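Salmonella typhimurium DB7155 bacteriophage DET7 tailspike (Bacteriophage, PDB 2V5I) binds and hydrolyses the O-antigen of Salmonella lipopolysaccharide, the receptor the phage recognises on its host. Local coordinates at the interface of chains A and B. Coordinates in Å, arbitrary orientation; residue numbers count along the deposited sequence, not the author numbering. Chains: chain A/B, Salmonella typhimurium DB7155 bacteriophage DET7 tailspike.

Contact 1: the interface of chains A and B. Residues chain A 485-487, 504-505, 510; chain B 491, 500, 502, 515.
A:Asn505 OD1, the carboxamide oxygen, lies 3.8 Å from the methyl CG2 of B:Val500 and accepts a bond from the backbone N of A:Lys510 at 2.9 Å. That donor sits in the carbonyl plane, though the bond is bent, with 130° at the hydrogen. The other end of the same amide is held too: ND2 donates to the backbone O of A:Ala485 at 3.0 Å, from somewhat out of the acceptor's carbonyl plane. CG anti to the backbone N (chi1 -160°) places the carboxamide between these two partners; the two bonds hold its rotation and should keep its face toward chain B steady. A:Asn505 crosses B:Val500 at about a right angle, while its CB rests against the methyl of B:Ala491. That methyl also abuts the backbone O of A:Ala485, with CB 3.4 Å from it, so B:Ala491 packs against the start of strand 485-493 of chain A.

B:Val500 is the other main apolar piece, and its two branches divide the work. CG1 meets CG1 of A:Val504 at 3.7 Å, the two side chains running antiparallel alongside each other. CG2 faces A:Asn505 and CG of A:Lys510, whose stem the valine side chain crosses nearly perpendicularly. Among the residues of this patch of the trimeric tailspike no hydrogen bond joins the chains; the bonds of A:Asn505 are internal to chain A and position it against chain B. Farther along, the ring carbon CB of B:Pro515 lies 3.6 Å from the backbone O of A:Lys510.

Contact 2: the interface of chains A and B. Residues chain A 398, 423-425; chain B 395-396, 420-421, 439-440.
A:Arg398 and B:Asn395 cross obliquely near the C-terminal end of the beta-helix of this P22-type tailspike, their guanidinium and amide planes 32° apart. The arginine makes this contact with its aliphatic stem, CD lying 3.3 Å from the backbone O of B:Asn395. The amide of B:Asn395 instead works through a water: OD1 is 2.7 Å from water 1, which lies 2.9 Å from the backbone N of A:Asn425 in a nearly straight bond, 169° at the hydrogen. The side chain of A:Asn425 crosses the ring of B:Pro439 at about a right angle, with its OD1 toward CG.

Between these crossing pairs, A:Val423 points its methyls at chain B. CG1, anti to the backbone N (chi1 165°), is turned to the N of B:Gly396 and CB of B:Ser420 and lies 3.9 Å from CA of B:Gly421, a glycine that CG2 also approaches. The two glycines present bare backbone to the valine.

Next along the chain, A:Gly424 lies against the side chain of B:Ser420: its CA is 3.7 Å from the serine CB and 3.6 Å from the hydroxyl oxygen OG. The carbonyl O of A:Gly424 lies against the CG-CD side of the B:Pro439 ring, 3.3 Å from CD and equally near CG.

Contact 3: the interface of chains A and B. Residues chain A 472, 487, 489, 502, 504; chain B 456, 458, 472, 489-490.
The hydroxyl OG1 of A:Thr487 donates to the backbone O of B:Thr490 at 2.6 Å. The donor stands 35° out of the carbonyl plane, and the C=O...O angle is 135°. OG1 is anti to the carbonyl carbon of its own residue (chi1 -61°), which turns the hydroxyl to strand 485-493 of chain B and leaves the methyl CG2 for apolar packing.

The apolar contacts centre on B:Leu489 and A:Leu472. CG2 of A:Thr487 rests on the branch carbon CG of B:Leu489 at 3.7 Å, so the threonine engages two successive residues of one strand. A:Leu472 and B:Leu489 point toward each other and meet tip to tip, their CD1 methyls 3.4 Å apart, tighter than usual carbon packing. The other methyl of A:Leu472, CD2, is directed into a group of chain B leucines, 3.8 Å from CB of B:Leu472 and 4.0 Å from CD2 of B:Leu456, with CD1 of B:Leu458 at 4.1 Å. A:Leu489, A:Leu502 and A:Val504 flank B:Leu489 more loosely.

Leucines from several strands of each subunit thus form a hydrophobic core shared between chains, which should help hold the intertwined C-terminal part of the tailspike trimer together.

Contact 1: the interface of chains A and B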
loop_
_atom_site.group_PDB
_atom_site.type_symbol
_atom_site.label_atom_id
_atom_site.label_comp_id
_atom_site.label_asym_id
_atom_site.label_seq_id
_atom_site.Cartn_x
_atom_site.Cartn_y
_atom_site.Cartn_z
ATOM N N ALA A 485 33.021 -1.341 27.826
ATOM C CA ALA A 485 33.152 -0.596 26.565
ATOM C C ALA A 485 33.689 0.806 26.837
ATOM O O ALA A 485 33.736 1.273 28.007
ATOM C CB ALA A 485 31.820 -0.515 25.832
ATOM N N TRP A 486 34.100 1.472 25.768
ATOM C CA TRP A 486 34.514 2.866 25.851
ATOM C C TRP A 486 33.789 3.739 24.840
ATOM O O TRP A 486 33.517 3.274 23.735
ATOM C CB TRP A 486 36.011 3.048 25.760
ATOM C CG TRP A 486 36.719 2.618 24.518
ATOM C CD1 TRP A 486 37.209 1.398 24.264
ATOM C CD2 TRP A 486 37.257 3.482 23.496
ATOM N NE1 TRP A 486 37.945 1.388 23.114
ATOM C CE2 TRP A 486 37.955 2.656 22.588
ATOM C CE3 TRP A 486 37.133 4.838 23.219
ATOM C CZ2 TRP A 486 38.640 3.173 21.478
ATOM C CZ3 TRP A 486 37.781 5.337 22.118
ATOM C CH2 TRP A 486 38.506 4.504 21.237
ATOM N N THR A 487 33.522 4.977 25.244
ATOM C CA THR A 487 32.738 5.932 24.418
ATOM C C THR A 487 33.692 7.066 24.015
ATOM O O THR A 487 34.485 7.552 24.819
ATOM C CB THR A 487 31.585 6.475 25.223
ATOM O OG1 THR A 487 30.723 5.364 25.614
ATOM C CG2 THR A 487 30.710 7.404 24.408
ATOM N N VAL A 504 36.204 8.033 26.977
ATOM C CA VAL A 504 35.776 7.676 28.320
ATOM C C VAL A 504 35.808 6.126 28.458
ATOM O O VAL A 504 35.149 5.410 27.719
ATOM C CB VAL A 504 34.332 8.194 28.577
ATOM C CG1 VAL A 504 33.830 7.753 29.930
ATOM C CG2 VAL A 504 34.263 9.744 28.470
ATOM N N ASN A 505 36.591 5.663 29.446
ATOM C CA ASN A 505 36.715 4.254 29.875
ATOM C C ASN A 505 37.521 3.345 28.909
ATOM O O ASN A 505 37.387 2.140 28.960
ATOM C CB ASN A 505 35.367 3.600 30.184
ATOM C CG ASN A 505 35.530 2.374 31.059
ATOM O OD1 ASN A 505 36.324 2.421 32.025
ATOM N ND2 ASN A 505 34.761 1.299 30.779
ATOM N N LYS A 510 38.482 3.553 33.549
ATOM C CA LYS A 510 37.505 4.449 34.187
ATOM C C LYS A 510 37.939 5.909 34.243
ATOM O O LYS A 510 37.558 6.681 35.123
ATOM C CB LYS A 510 37.058 3.933 35.558
ATOM C CG LYS A 510 36.493 2.500 35.510
ATOM C CD LYS A 510 36.822 1.708 36.699
ATOM C CE LYS A 510 36.506 0.218 36.484
ATOM N NZ LYS A 510 37.738 -0.612 36.152
ATOM N N ALA B 491 29.671 5.080 29.609
ATOM C CA ALA B 491 30.269 3.830 29.110
ATOM C C ALA B 491 29.971 2.716 30.133
ATOM O O ALA B 491 30.053 2.915 31.361
ATOM C CB ALA B 491 31.795 3.954 28.944
ATOM N N VAL B 500 30.457 4.579 33.965
ATOM C CA VAL B 500 31.505 5.605 33.912
ATOM C C VAL B 500 30.888 6.745 33.111
ATOM O O VAL B 500 30.415 6.501 31.996
ATOM C CB VAL B 500 32.783 5.111 33.217
ATOM C CG1 VAL B 500 33.867 6.202 33.247
ATOM C CG2 VAL B 500 33.293 3.843 33.882
ATOM N N LEU B 502 30.816 11.060 32.094
ATOM C CA LEU B 502 31.221 12.473 31.985
ATOM C C LEU B 502 29.967 13.347 31.867
ATOM O O LEU B 502 29.068 13.023 31.096
ATOM C CB LEU B 502 32.073 12.640 30.749
ATOM C CG LEU B 502 32.626 14.058 30.660
ATOM C CD1 LEU B 502 33.977 14.065 30.121
ATOM C CD2 LEU B 502 31.681 14.919 29.871
ATOM N N PRO B 515 35.432 11.775 34.801
ATOM C CA PRO B 515 35.956 10.557 35.417
ATOM C C PRO B 515 37.468 10.565 35.441
ATOM O O PRO B 515 38.105 10.929 34.442
ATOM C CB PRO B 515 35.406 9.439 34.493
ATOM C CG PRO B 515 34.239 10.048 33.775
ATOM C CD PRO B 515 34.618 11.501 33.608
#

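Contact 2: the interface of chains A and B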
loop_
_atom_site.group_PDB
_atom_site.type_symbol
_atom_site.label_atom_id
_atom_site.label_comp_id
_atom_site.label_asym_id
_atom_site.label_seq_id
_atom_site.Cartn_x
_atom_site.Cartn_y
_atom_site.Cartn_z
ATOM N N ARG A 398 12.258 5.032 0.379
ATOM C CA ARG A 398 13.263 3.981 0.333
ATOM C C ARG A 398 13.970 4.143 -0.982
ATOM O O ARG A 398 13.319 4.171 -2.019
ATOM C CB ARG A 398 12.568 2.621 0.424
ATOM C CG ARG A 398 11.940 2.445 1.803
ATOM C CD ARG A 398 10.806 1.559 1.846
ATOM N NE ARG A 398 9.642 2.055 1.125
ATOM C CZ ARG A 398 8.597 2.647 1.659
ATOM N NH1 ARG A 398 8.565 2.913 2.957
ATOM N NH2 ARG A 398 7.578 2.981 0.861
ATOM N N VAL A 423 15.263 5.958 3.917
ATOM C CA VAL A 423 15.659 4.642 4.382
ATOM C C VAL A 423 16.445 3.878 3.326
ATOM O O VAL A 423 16.120 3.901 2.123
ATOM C CB VAL A 423 14.364 3.849 4.751
ATOM C CG1 VAL A 423 14.604 2.381 4.899
ATOM C CG2 VAL A 423 13.748 4.435 6.005
ATOM N N GLY A 424 17.466 3.140 3.776
ATOM C CA GLY A 424 18.198 2.227 2.919
ATOM C C GLY A 424 19.692 2.512 2.987
ATOM O O GLY A 424 20.141 3.501 3.583
ATOM N N ASN A 425 20.462 1.634 2.387
ATOM C CA ASN A 425 21.900 1.865 2.338
ATOM C C ASN A 425 22.251 2.805 1.191
ATOM O O ASN A 425 22.834 2.454 0.145
ATOM C CB ASN A 425 22.598 0.530 2.244
ATOM C CG ASN A 425 24.100 0.647 2.454
ATOM O OD1 ASN A 425 24.583 1.623 3.013
ATOM N ND2 ASN A 425 24.815 -0.375 2.049
ATOM N N ASN B 395 14.301 -3.097 3.285
ATOM C CA ASN B 395 14.211 -1.642 3.337
ATOM C C ASN B 395 12.859 -1.298 3.945
ATOM O O ASN B 395 11.860 -1.252 3.211
ATOM C CB ASN B 395 14.126 -1.051 1.908
ATOM C CG ASN B 395 15.382 -1.192 1.112
ATOM O OD1 ASN B 395 16.456 -0.882 1.600
ATOM N ND2 ASN B 395 15.243 -1.639 -0.182
ATOM N N GLY B 396 12.780 -1.046 5.245
ATOM C CA GLY B 396 11.568 -0.609 5.868
ATOM C C GLY B 396 10.746 -1.786 6.341
ATOM O O GLY B 396 10.123 -2.483 5.543
ATOM N N SER B 420 17.526 -1.946 6.884
ATOM C CA SER B 420 17.378 -0.541 7.236
ATOM C C SER B 420 15.922 -0.242 7.537
ATOM O O SER B 420 15.039 -0.917 7.036
ATOM C CB SER B 420 17.782 0.383 6.085
ATOM O OG SER B 420 19.073 0.082 5.627
ATOM N N GLY B 421 15.673 0.773 8.366
ATOM C CA GLY B 421 14.304 1.244 8.569
ATOM C C GLY B 421 13.475 0.299 9.417
ATOM O O GLY B 421 12.294 0.105 9.137
ATOM N N PRO B 439 22.087 5.074 7.464
ATOM C CA PRO B 439 23.220 5.975 7.128
ATOM C C PRO B 439 22.878 7.372 6.679
ATOM O O PRO B 439 23.816 8.135 6.415
ATOM C CB PRO B 439 23.906 5.217 5.982
ATOM C CG PRO B 439 22.786 4.576 5.281
ATOM C CD PRO B 439 21.847 4.125 6.350
ATOM N N VAL B 440 21.600 7.710 6.572
ATOM C CA VAL B 440 21.155 8.967 5.981
ATOM C C VAL B 440 19.994 9.608 6.748
ATOM O O VAL B 440 18.976 10.036 6.184
ATOM C CB VAL B 440 20.890 8.813 4.483
ATOM C CG1 VAL B 440 22.206 8.568 3.742
ATOM C CG2 VAL B 440 19.884 7.694 4.201
HETATM O O HOH W 1 19.159 -0.795 1.493
#

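Contact 3: the interface of chains A and B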
loop_
_atom_site.group_PDB
_atom_site.type_symbol
_atom_site.label_atom_id
_atom_site.label_comp_id
_atom_site.label_asym_id
_atom_site.label_seq_id
_atom_site.Cartn_x
_atom_site.Cartn_y
_atom_site.Cartn_z
ATOM N N LEU A 472 29.915 10.160 17.592
ATOM C CA LEU A 472 29.772 9.568 18.909
ATOM C C LEU A 472 29.899 8.065 18.653
ATOM O O LEU A 472 29.135 7.520 17.862
ATOM C CB LEU A 472 28.375 9.875 19.444
ATOM C CG LEU A 472 27.920 9.070 20.651
ATOM C CD1 LEU A 472 28.734 9.475 21.807
ATOM C CD2 LEU A 472 26.371 9.279 20.910
ATOM N N THR A 487 33.522 4.977 25.244
ATOM C CA THR A 487 32.738 5.932 24.418
ATOM C C THR A 487 33.692 7.066 24.015
ATOM O O THR A 487 34.485 7.552 24.819
ATOM C CB THR A 487 31.585 6.475 25.223
ATOM O OG1 THR A 487 30.723 5.364 25.614
ATOM C CG2 THR A 487 30.710 7.404 24.408
ATOM N N LEU A 489 33.938 10.925 21.650
ATOM C CA LEU A 489 33.404 12.036 20.900
ATOM C C LEU A 489 34.583 12.506 20.044
ATOM O O LEU A 489 35.646 12.824 20.579
ATOM C CB LEU A 489 33.037 13.157 21.895
ATOM C CG LEU A 489 32.118 14.244 21.511
ATOM C CD1 LEU A 489 30.762 13.605 21.261
ATOM C CD2 LEU A 489 32.113 15.212 22.729
ATOM N N LEU A 502 38.043 12.619 22.259
ATOM C CA LEU A 502 37.860 12.544 23.720
ATOM C C LEU A 502 37.239 11.189 24.078
ATOM O O LEU A 502 36.284 10.765 23.432
ATOM C CB LEU A 502 36.934 13.657 24.152
ATOM C CG LEU A 502 36.815 13.702 25.670
ATOM C CD1 LEU A 502 36.721 15.072 26.151
ATOM C CD2 LEU A 502 35.658 12.851 26.112
ATOM N N VAL A 504 36.204 8.033 26.977
ATOM C CA VAL A 504 35.776 7.676 28.320
ATOM C C VAL A 504 35.808 6.126 28.458
ATOM O O VAL A 504 35.149 5.410 27.719
ATOM C CB VAL A 504 34.332 8.194 28.577
ATOM C CG1 VAL A 504 33.830 7.753 29.930
ATOM C CG2 VAL A 504 34.263 9.744 28.470
ATOM N N LEU B 456 20.089 8.766 23.519
ATOM C CA LEU B 456 20.531 7.956 22.391
ATOM C C LEU B 456 21.526 6.966 22.977
ATOM O O LEU B 456 22.664 7.336 23.331
ATOM C CB LEU B 456 21.218 8.767 21.320
ATOM C CG LEU B 456 21.663 7.885 20.133
ATOM C CD1 LEU B 456 20.475 7.540 19.252
ATOM C CD2 LEU B 456 22.716 8.540 19.397
ATOM N N LEU B 458 23.777 3.349 22.861
ATOM C CA LEU B 458 24.586 2.607 21.920
ATOM C C LEU B 458 24.691 1.173 22.458
ATOM O O LEU B 458 24.779 0.942 23.655
ATOM C CB LEU B 458 25.988 3.195 21.796
ATOM C CG LEU B 458 25.969 4.634 21.315
ATOM C CD1 LEU B 458 26.528 5.428 22.419
ATOM C CD2 LEU B 458 26.844 4.816 20.096
ATOM N N LEU B 472 24.473 8.701 25.159
ATOM C CA LEU B 472 24.383 10.146 25.258
ATOM C C LEU B 472 23.006 10.388 25.880
ATOM O O LEU B 472 22.006 9.942 25.325
ATOM C CB LEU B 472 24.419 10.744 23.854
ATOM C CG LEU B 472 24.006 12.202 23.729
ATOM C CD1 LEU B 472 25.030 13.028 24.387
ATOM C CD2 LEU B 472 23.808 12.598 22.207
ATOM N N LEU B 489 27.845 11.649 28.789
ATOM C CA LEU B 489 28.389 10.657 27.892
ATOM C C LEU B 489 28.856 9.533 28.821
ATOM O O LEU B 489 29.654 9.773 29.727
ATOM C CB LEU B 489 29.623 11.266 27.194
ATOM C CG LEU B 489 30.160 10.679 25.952
ATOM C CD1 LEU B 489 29.091 10.855 24.886
ATOM C CD2 LEU B 489 31.451 11.494 25.650
ATOM N N THR B 490 28.284 8.342 28.630
ATOM C CA THR B 490 28.544 7.188 29.516
ATOM C C THR B 490 29.100 5.979 28.791
ATOM O O THR B 490 29.005 5.838 27.567
ATOM C CB THR B 490 27.250 6.724 30.253
ATOM O OG1 THR B 490 26.425 5.967 29.369
ATOM C CG2 THR B 490 26.444 7.886 30.824
#

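Contacts 1 and 3 are neighbours, their C-alpha centres about 8 Å apart, and both draw on A:Thr487 and A:Val504; strand 485-493 of each chain and strand 501-504 of chain A serve both. They can be read as one continuous surface in which apolar packing beside an internally braced loop gives way to a leucine-rich core. Contact 2 lies near the C-terminal end of the beta-helix, around strand 417-423; its C-alpha centre is about 30 Å from that of contact 1 and about 24 Å from that of contact 3. The same two subunits are therefore fastened at separate levels along the spike, and the three copies repeat these contacts.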